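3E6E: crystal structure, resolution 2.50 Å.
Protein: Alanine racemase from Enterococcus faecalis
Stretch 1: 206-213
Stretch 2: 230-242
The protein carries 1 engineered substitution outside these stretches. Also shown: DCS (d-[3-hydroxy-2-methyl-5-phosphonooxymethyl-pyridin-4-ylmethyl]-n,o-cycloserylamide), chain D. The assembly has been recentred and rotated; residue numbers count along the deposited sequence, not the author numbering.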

ATOM      1  N   ASN A 206      10.961  -0.616 -23.412  1.00 20.87           N
ATOM      2  CA  ASN A 206      10.580  -0.119 -22.092  1.00 20.63           C
ATOM      3  C   ASN A 206      11.765   0.666 -21.557  1.00 21.37           C
ATOM      4  O   ASN A 206      12.794   0.796 -22.243  1.00 21.21           O
ATOM      5  N   SER A 207      11.571   1.217 -20.397  1.00 21.13           N
ATOM      6  CA  SER A 207      12.624   1.848 -19.691  1.00 20.64           C
ATOM      7  C   SER A 207      13.954   1.214 -19.920  1.00 19.23           C
ATOM      8  O   SER A 207      14.825   1.788 -20.466  1.00 19.16           O
ATOM      9  N   ALA A 208      14.070   0.009 -19.462  1.00 17.19           N
ATOM     10  CA  ALA A 208      15.282  -0.769 -19.618  1.00 19.23           C
ATOM     11  C   ALA A 208      15.749  -0.869 -21.074  1.00 20.42           C
ATOM     12  O   ALA A 208      16.846  -0.409 -21.398  1.00 19.83           O
ATOM     13  N   THR A 209      14.925  -1.454 -21.951  1.00 22.18           N
ATOM     14  CA  THR A 209      15.315  -1.636 -23.356  1.00 22.22           C
ATOM     15  C   THR A 209      15.740  -0.336 -24.018  1.00 20.42           C
ATOM     16  O   THR A 209      16.735  -0.310 -24.733  1.00 18.40           O
ATOM     17  N   ALA A 210      15.001   0.741 -23.757  1.00 19.93           N
ATOM     18  CA  ALA A 210      15.311   2.045 -24.338  1.00 21.25           C
ATOM     19  C   ALA A 210      16.687   2.549 -23.932  1.00 22.46           C
ATOM     20  O   ALA A 210      17.439   3.080 -24.746  1.00 22.78           O
ATOM     21  N   LEU A 211      17.016   2.389 -22.659  1.00 23.64           N
ATOM     22  CA  LEU A 211      18.302   2.839 -22.175  1.00 23.27           C
ATOM     23  C   LEU A 211      19.450   2.011 -22.736  1.00 23.41           C
ATOM     24  O   LEU A 211      20.334   2.544 -23.409  1.00 23.91           O
ATOM     25  N   TRP A 212      19.417   0.705 -22.495  1.00 23.58           N
ATOM     26  CA  TRP A 212      20.500  -0.190 -22.922  1.00 22.96           C
ATOM     27  C   TRP A 212      20.421  -0.922 -24.270  1.00 21.45           C
ATOM     28  O   TRP A 212      21.416  -1.483 -24.725  1.00 21.61           O
ATOM     29  N   HIS A 213      19.256  -0.925 -24.908  1.00 20.56           N
ATOM     30  CA  HIS A 213      19.091  -1.587 -26.206  1.00 18.52           C
ATOM     31  C   HIS A 213      18.419  -0.611 -27.170  1.00 17.73           C
ATOM     32  O   HIS A 213      17.428  -0.937 -27.818  1.00 15.85           O
ATOM     33  N   LEU A 230      14.394   6.615 -11.730  1.00 20.88           N
ATOM     34  CA  LEU A 230      14.887   5.424 -11.065  1.00 19.88           C
ATOM     35  C   LEU A 230      15.511   4.429 -12.017  1.00 20.38           C
ATOM     36  O   LEU A 230      14.895   4.023 -13.006  1.00 22.62           O
ATOM     37  N   ASN A 231      16.744   4.039 -11.708  1.00 19.64           N
ATOM     38  CA  ASN A 231      17.490   3.093 -12.524  1.00 17.91           C
ATOM     39  C   ASN A 231      16.658   1.842 -12.727  1.00 17.61           C
ATOM     40  O   ASN A 231      16.520   1.034 -11.824  1.00 17.49           O
ATOM     41  N   PRO A 232      16.108   1.664 -13.933  1.00 17.70           N
ATOM     42  CA  PRO A 232      15.279   0.495 -14.225  1.00 17.27           C
ATOM     43  C   PRO A 232      15.918  -0.862 -13.997  1.00 17.12           C
ATOM     44  O   PRO A 232      15.303  -1.877 -14.288  1.00 17.88           O
ATOM     45  N   SER A 233      17.143  -0.897 -13.483  1.00 17.49           N
ATOM     46  CA  SER A 233      17.785  -2.181 -13.221  1.00 17.84           C
ATOM     47  C   SER A 233      18.320  -2.252 -11.797  1.00 19.56           C
ATOM     48  O   SER A 233      19.164  -3.099 -11.481  1.00 20.62           O
ATOM     49  N   GLY A 234      17.828  -1.366 -10.941  1.00 19.83           N
ATOM     50  CA  GLY A 234      18.283  -1.344  -9.569  1.00 21.19           C
ATOM     51  C   GLY A 234      19.659  -0.716  -9.488  1.00 22.87           C
ATOM     52  O   GLY A 234      19.778   0.496  -9.300  1.00 23.05           O
ATOM     53  N   ASN A 235      20.697  -1.544  -9.628  1.00 23.76           N
ATOM     54  CA  ASN A 235      22.080  -1.075  -9.588  1.00 24.35           C
ATOM     55  C   ASN A 235      23.001  -1.974 -10.428  1.00 23.32           C
ATOM     56  O   ASN A 235      24.223  -1.958 -10.267  1.00 22.99           O
ATOM     57  N   LYS A 236      22.406  -2.744 -11.335  1.00 21.35           N
ATOM     58  CA  LYS A 236      23.169  -3.642 -12.196  1.00 20.17           C
ATOM     59  C   LYS A 236      23.855  -2.926 -13.362  1.00 18.84           C
ATOM     60  O   LYS A 236      24.956  -3.300 -13.771  1.00 18.91           O
ATOM     61  N   LEU A 237      23.197  -1.908 -13.904  1.00 17.49           N
ATOM     62  CA  LEU A 237      23.740  -1.159 -15.033  1.00 16.92           C
ATOM     63  C   LEU A 237      23.593   0.352 -14.872  1.00 17.15           C
ATOM     64  O   LEU A 237      22.650   0.847 -14.254  1.00 16.85           O
ATOM     65  N   ALA A 238      24.515   1.092 -15.468  1.00 16.77           N
ATOM     66  CA  ALA A 238      24.464   2.538 -15.384  1.00 17.60           C
ATOM     67  C   ALA A 238      23.563   3.081 -16.497  1.00 18.10           C
ATOM     68  O   ALA A 238      23.722   2.741 -17.665  1.00 16.36           O
ATOM     69  N   PRO A 239      22.580   3.915 -16.140  1.00 20.23           N
ATOM     70  CA  PRO A 239      21.698   4.462 -17.168  1.00 20.76           C
ATOM     71  C   PRO A 239      22.499   5.168 -18.236  1.00 22.01           C
ATOM     72  O   PRO A 239      23.647   5.524 -18.017  1.00 21.03           O
ATOM     73  N   SER A 240      21.887   5.360 -19.395  1.00 23.99           N
ATOM     74  CA  SER A 240      22.562   6.002 -20.512  1.00 26.00           C
ATOM     75  C   SER A 240      22.543   7.527 -20.439  1.00 25.52           C
ATOM     76  O   SER A 240      23.048   8.215 -21.331  1.00 26.24           O
ATOM     77  N   TYR A 241      21.949   8.045 -19.369  1.00 24.69           N
ATOM     78  CA  TYR A 241      21.875   9.480 -19.125  1.00 22.72           C
ATOM     79  C   TYR A 241      21.408   9.712 -17.687  1.00 22.80           C
ATOM     80  O   TYR A 241      20.774   8.846 -17.078  1.00 21.86           O
ATOM     81  N   ALA A 242      21.741  10.882 -17.148  1.00 23.01           N
ATOM     82  CA  ALA A 242      21.406  11.256 -15.779  1.00 22.14           C
ATOM     83  C   ALA A 242      19.926  11.243 -15.476  1.00 22.26           C
ATOM     84  O   ALA A 242      19.187  12.093 -15.963  1.00 23.10           O
TER

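A short helix, running through Ala 208 to Trp 212, packs against an irregular loop, 230-242, that has neither helix nor strand and that touches the helix at Ser 207, Ala 208, Leu 211 and Trp 212; together they bury 475 Å². The backbones come nearest at Ala 208 and Pro 232 (CA to CA 5.5 Å) and at Leu 211 and Ser 240 (CA to CA 5.6 Å).

The main bump from the helix is Trp 212. Its CA-to-CB bond points sideways, but chi1 in m (-57°) and chi2 of -69° bring the indole nearer the loop, where it fills a hollow lined by Asn 231, Pro 232, Ser 233 and the run from Leu 237 to Ser 240. Leu 237, m with chi2 t, covers one face: its CD1 sits 3.7 Å from the centroid of the five-membered ring of Trp 212, only 8° off the ring normal, a CH-pi contact, and its CB lies 3.5 Å from Trp 212 CE2. At the ring edge, Trp 212 NE1 donates to Ala 238 O (2.9 Å, 161°), so the polar corner of the indole is satisfied by backbone while the CB of Ala 238 points away. The far tip, Trp 212 CH2, reaches Pro 232 CG at 3.4 Å and Ser 233 CB at 3.7 Å.

Pro 232, ring C-gamma endo, is the loop's answering bump. It points toward the helix and fits among Ser 207, Ala 208, Leu 211 and Trp 212. Ala 208 CB lies 4.4 Å from Pro 232 CB, and Ser 207 CB approaches Pro 232 CB at 3.8 Å. Leu 211, also m and t, points toward the loop and forks: CD1 presses on Pro 232 CG at 3.3 Å, while CD2 meets Tyr 241 CE2 at 3.4 Å. Tyr 241 (p) starts sideways, yet its ring end swings closer. Beside these apolar contacts, Ser 240 (m) donates from OG to Leu 211 O at 2.8 Å, tying the loop to a carbonyl near the helix's end.

The hollow is braced from within the loop. Asn 231 (t) gives ND2 to Leu 237 O at 2.6 Å and takes a hydrogen bond at OD1 from Ser 233 OG (2.9 Å); Ser 233 OG (p) in turn accepts from Leu 237 N at 3.1 Å. Gly 234, with positive phi, lies beyond the contact.

Ser 207 (m) also faces the cycloserine adduct DCS: its N donates to DCS O1P at 3.0 Å, although the position of that oxygen is less certain.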

ATOM      1  CB  ASN A 206      10.213  -1.264 -21.123  1.00 18.71           C
ATOM      2  CG  ASN A 206      11.393  -2.167 -20.768  1.00 18.80           C
ATOM      3  OD1 ASN A 206      11.233  -3.147 -20.035  1.00 17.41           O
ATOM      4  ND2 ASN A 206      12.571  -1.848 -21.283  1.00 16.67           N
ATOM      5  CB  SER A 207      12.263   1.925 -18.234  1.00 22.33           C
ATOM      6  OG  SER A 207      11.542   3.045 -17.986  1.00 22.66           O
ATOM      7  CB  ALA A 208      15.078  -2.170 -19.039  1.00 19.07           C
ATOM      8  CB  THR A 209      14.189  -2.299 -24.232  1.00 24.05           C
ATOM      9  OG1 THR A 209      13.393  -1.287 -24.846  1.00 27.25           O
ATOM     10  CG2 THR A 209      13.281  -3.193 -23.394  1.00 24.19           C
ATOM     11  CB  ALA A 210      14.252   3.064 -23.935  1.00 21.83           C
ATOM     12  CB  LEU A 211      18.312   2.796 -20.647  1.00 24.23           C
ATOM     13  CG  LEU A 211      17.354   3.784 -19.965  1.00 23.81           C
ATOM     14  CD1 LEU A 211      17.274   3.480 -18.495  1.00 22.68           C
ATOM     15  CD2 LEU A 211      17.828   5.216 -20.190  1.00 22.36           C
ATOM     16  CB  TRP A 212      20.752  -1.205 -21.804  1.00 23.87           C
ATOM     17  CG  TRP A 212      21.080  -0.534 -20.501  1.00 25.84           C
ATOM     18  CD1 TRP A 212      22.219   0.161 -20.198  1.00 27.40           C
ATOM     19  CD2 TRP A 212      20.231  -0.427 -19.354  1.00 26.53           C
ATOM     20  NE1 TRP A 212      22.127   0.698 -18.928  1.00 28.17           N
ATOM     21  CE2 TRP A 212      20.917   0.351 -18.391  1.00 27.07           C
ATOM     22  CE3 TRP A 212      18.954  -0.908 -19.047  1.00 27.88           C
ATOM     23  CZ2 TRP A 212      20.371   0.653 -17.147  1.00 26.77           C
ATOM     24  CZ3 TRP A 212      18.406  -0.603 -17.801  1.00 28.39           C
ATOM     25  CH2 TRP A 212      19.119   0.170 -16.869  1.00 27.63           C
ATOM     26  CB  HIS A 213      18.207  -2.823 -26.050  1.00 18.00           C
ATOM     27  CG  HIS A 213      18.831  -3.927 -25.263  1.00 15.84           C
ATOM     28  ND1 HIS A 213      18.336  -4.342 -24.048  1.00 17.16           N
ATOM     29  CD2 HIS A 213      19.868  -4.747 -25.546  1.00 17.29           C
ATOM     30  CE1 HIS A 213      19.037  -5.376 -23.617  1.00 17.54           C
ATOM     31  NE2 HIS A 213      19.973  -5.642 -24.510  1.00 16.84           N
ATOM     32  CB  LEU A 230      13.747   4.773 -10.291  1.00 18.59           C
ATOM     33  CG  LEU A 230      13.063   5.760  -9.340  1.00 17.20           C
ATOM     34  CD1 LEU A 230      11.854   5.121  -8.711  1.00 15.74           C
ATOM     35  CD2 LEU A 230      14.058   6.223  -8.286  1.00 16.15           C
ATOM     36  CB  ASN A 231      18.791   2.726 -11.841  1.00 16.07           C
ATOM     37  CG  ASN A 231      19.624   1.805 -12.672  1.00 18.86           C
ATOM     38  OD1 ASN A 231      19.122   0.818 -13.218  1.00 20.85           O
ATOM     39  ND2 ASN A 231      20.910   2.106 -12.778  1.00 18.18           N
ATOM     40  CB  PRO A 232      14.865   0.718 -15.679  1.00 17.46           C
ATOM     41  CG  PRO A 232      16.024   1.446 -16.249  1.00 18.83           C
ATOM     42  CD  PRO A 232      16.383   2.439 -15.159  1.00 17.77           C
ATOM     43  CB  SER A 233      18.934  -2.425 -14.195  1.00 16.80           C
ATOM     44  OG  SER A 233      20.125  -1.795 -13.769  1.00 18.16           O
ATOM     45  CB  ASN A 235      22.564  -1.014  -8.130  1.00 27.18           C
ATOM     46  CG  ASN A 235      23.141   0.360  -7.754  1.00 30.16           C
ATOM     47  OD1 ASN A 235      23.416   0.639  -6.580  1.00 30.05           O
ATOM     48  ND2 ASN A 235      23.329   1.217  -8.756  1.00 30.02           N
ATOM     49  CB  LYS A 236      22.248  -4.723 -12.756  1.00 21.28           C
ATOM     50  CG  LYS A 236      21.609  -5.609 -11.706  1.00 21.17           C
ATOM     51  CD  LYS A 236      20.706  -6.653 -12.352  1.00 20.61           C
ATOM     52  CE  LYS A 236      19.368  -6.066 -12.736  1.00 22.62           C
ATOM     53  NZ  LYS A 236      18.435  -7.107 -13.237  1.00 24.38           N
ATOM     54  CB  LEU A 237      23.032  -1.570 -16.324  1.00 16.76           C
ATOM     55  CG  LEU A 237      23.212  -2.984 -16.855  1.00 17.95           C
ATOM     56  CD1 LEU A 237      22.358  -3.180 -18.100  1.00 18.23           C
ATOM     57  CD2 LEU A 237      24.666  -3.202 -17.175  1.00 19.89           C
ATOM     58  CB  ALA A 238      25.881   3.112 -15.498  1.00 14.04           C
ATOM     59  CB  PRO A 239      20.807   5.394 -16.381  1.00 19.99           C
ATOM     60  CG  PRO A 239      20.624   4.613 -15.121  1.00 19.95           C
ATOM     61  CD  PRO A 239      22.043   4.198 -14.801  1.00 19.34           C
ATOM     62  CB  SER A 240      21.931   5.508 -21.808  1.00 27.56           C
ATOM     63  OG  SER A 240      22.013   4.094 -21.846  1.00 32.83           O
ATOM     64  CB  TYR A 241      20.939  10.155 -20.137  1.00 22.25           C
ATOM     65  CG  TYR A 241      19.459   9.894 -19.946  1.00 22.35           C
ATOM     66  CD1 TYR A 241      18.697  10.682 -19.088  1.00 23.23           C
ATOM     67  CD2 TYR A 241      18.818   8.858 -20.630  1.00 21.88           C
ATOM     68  CE1 TYR A 241      17.333  10.446 -18.916  1.00 23.40           C
ATOM     69  CE2 TYR A 241      17.458   8.615 -20.462  1.00 20.37           C
ATOM     70  CZ  TYR A 241      16.725   9.412 -19.608  1.00 21.82           C
ATOM     71  OH  TYR A 241      15.385   9.185 -19.434  1.00 22.02           O
ATOM     72  CB  ALA A 242      21.954  12.622 -15.482  1.00 22.65           C
TER
HETATM   73  N1  DCS D 372       5.022  -1.889 -21.184  1.00 29.63           N
HETATM   74  C2  DCS D 372       4.255  -2.919 -20.546  1.00 29.64           C
HETATM   75  C2A DCS D 372       3.431  -3.899 -21.359  1.00 31.69           C
HETATM   76  C3  DCS D 372       4.304  -2.989 -19.150  1.00 29.97           C
HETATM   77  O3  DCS D 372       3.608  -3.927 -18.470  1.00 30.58           O
HETATM   78  C4  DCS D 372       5.115  -2.022 -18.427  1.00 30.89           C
HETATM   79  C4A DCS D 372       5.182  -2.090 -16.914  1.00 34.27           C
HETATM   80  C5  DCS D 372       5.861  -1.010 -19.179  1.00 28.15           C
HETATM   81  C6  DCS D 372       5.791  -0.971 -20.527  1.00 28.49           C
HETATM   82  C5A DCS D 372       6.735   0.029 -18.520  1.00 26.89           C
HETATM   83  O4P DCS D 372       7.851  -0.630 -17.917  1.00 27.14           O
HETATM   84  P   DCS D 372       9.024   0.090 -17.115  1.00 25.04           P
HETATM   85  O1P DCS D 372       9.674   0.987 -18.051  1.00 26.02           O
HETATM   86  O2P DCS D 372       8.450   0.801 -15.977  1.00 24.66           O
HETATM   87  O3P DCS D 372       9.951  -0.945 -16.672  1.00 25.99           O
HETATM   88  N   DCS D 372       5.691  -3.450 -16.470  1.00 37.03           N
HETATM   89  CA  DCS D 372       5.840  -3.754 -15.110  1.00 37.37           C
HETATM   90  C   DCS D 372       4.965  -4.582 -14.345  1.00 38.21           C
HETATM   91  O   DCS D 372       3.828  -5.181 -14.803  1.00 39.09           O
HETATM   92  ND  DCS D 372       5.438  -4.676 -13.126  1.00 37.84           N
HETATM   93  OG  DCS D 372       6.598  -3.933 -13.048  1.00 37.75           O
HETATM   94  CB  DCS D 372       6.835  -3.374 -14.253  1.00 38.26           C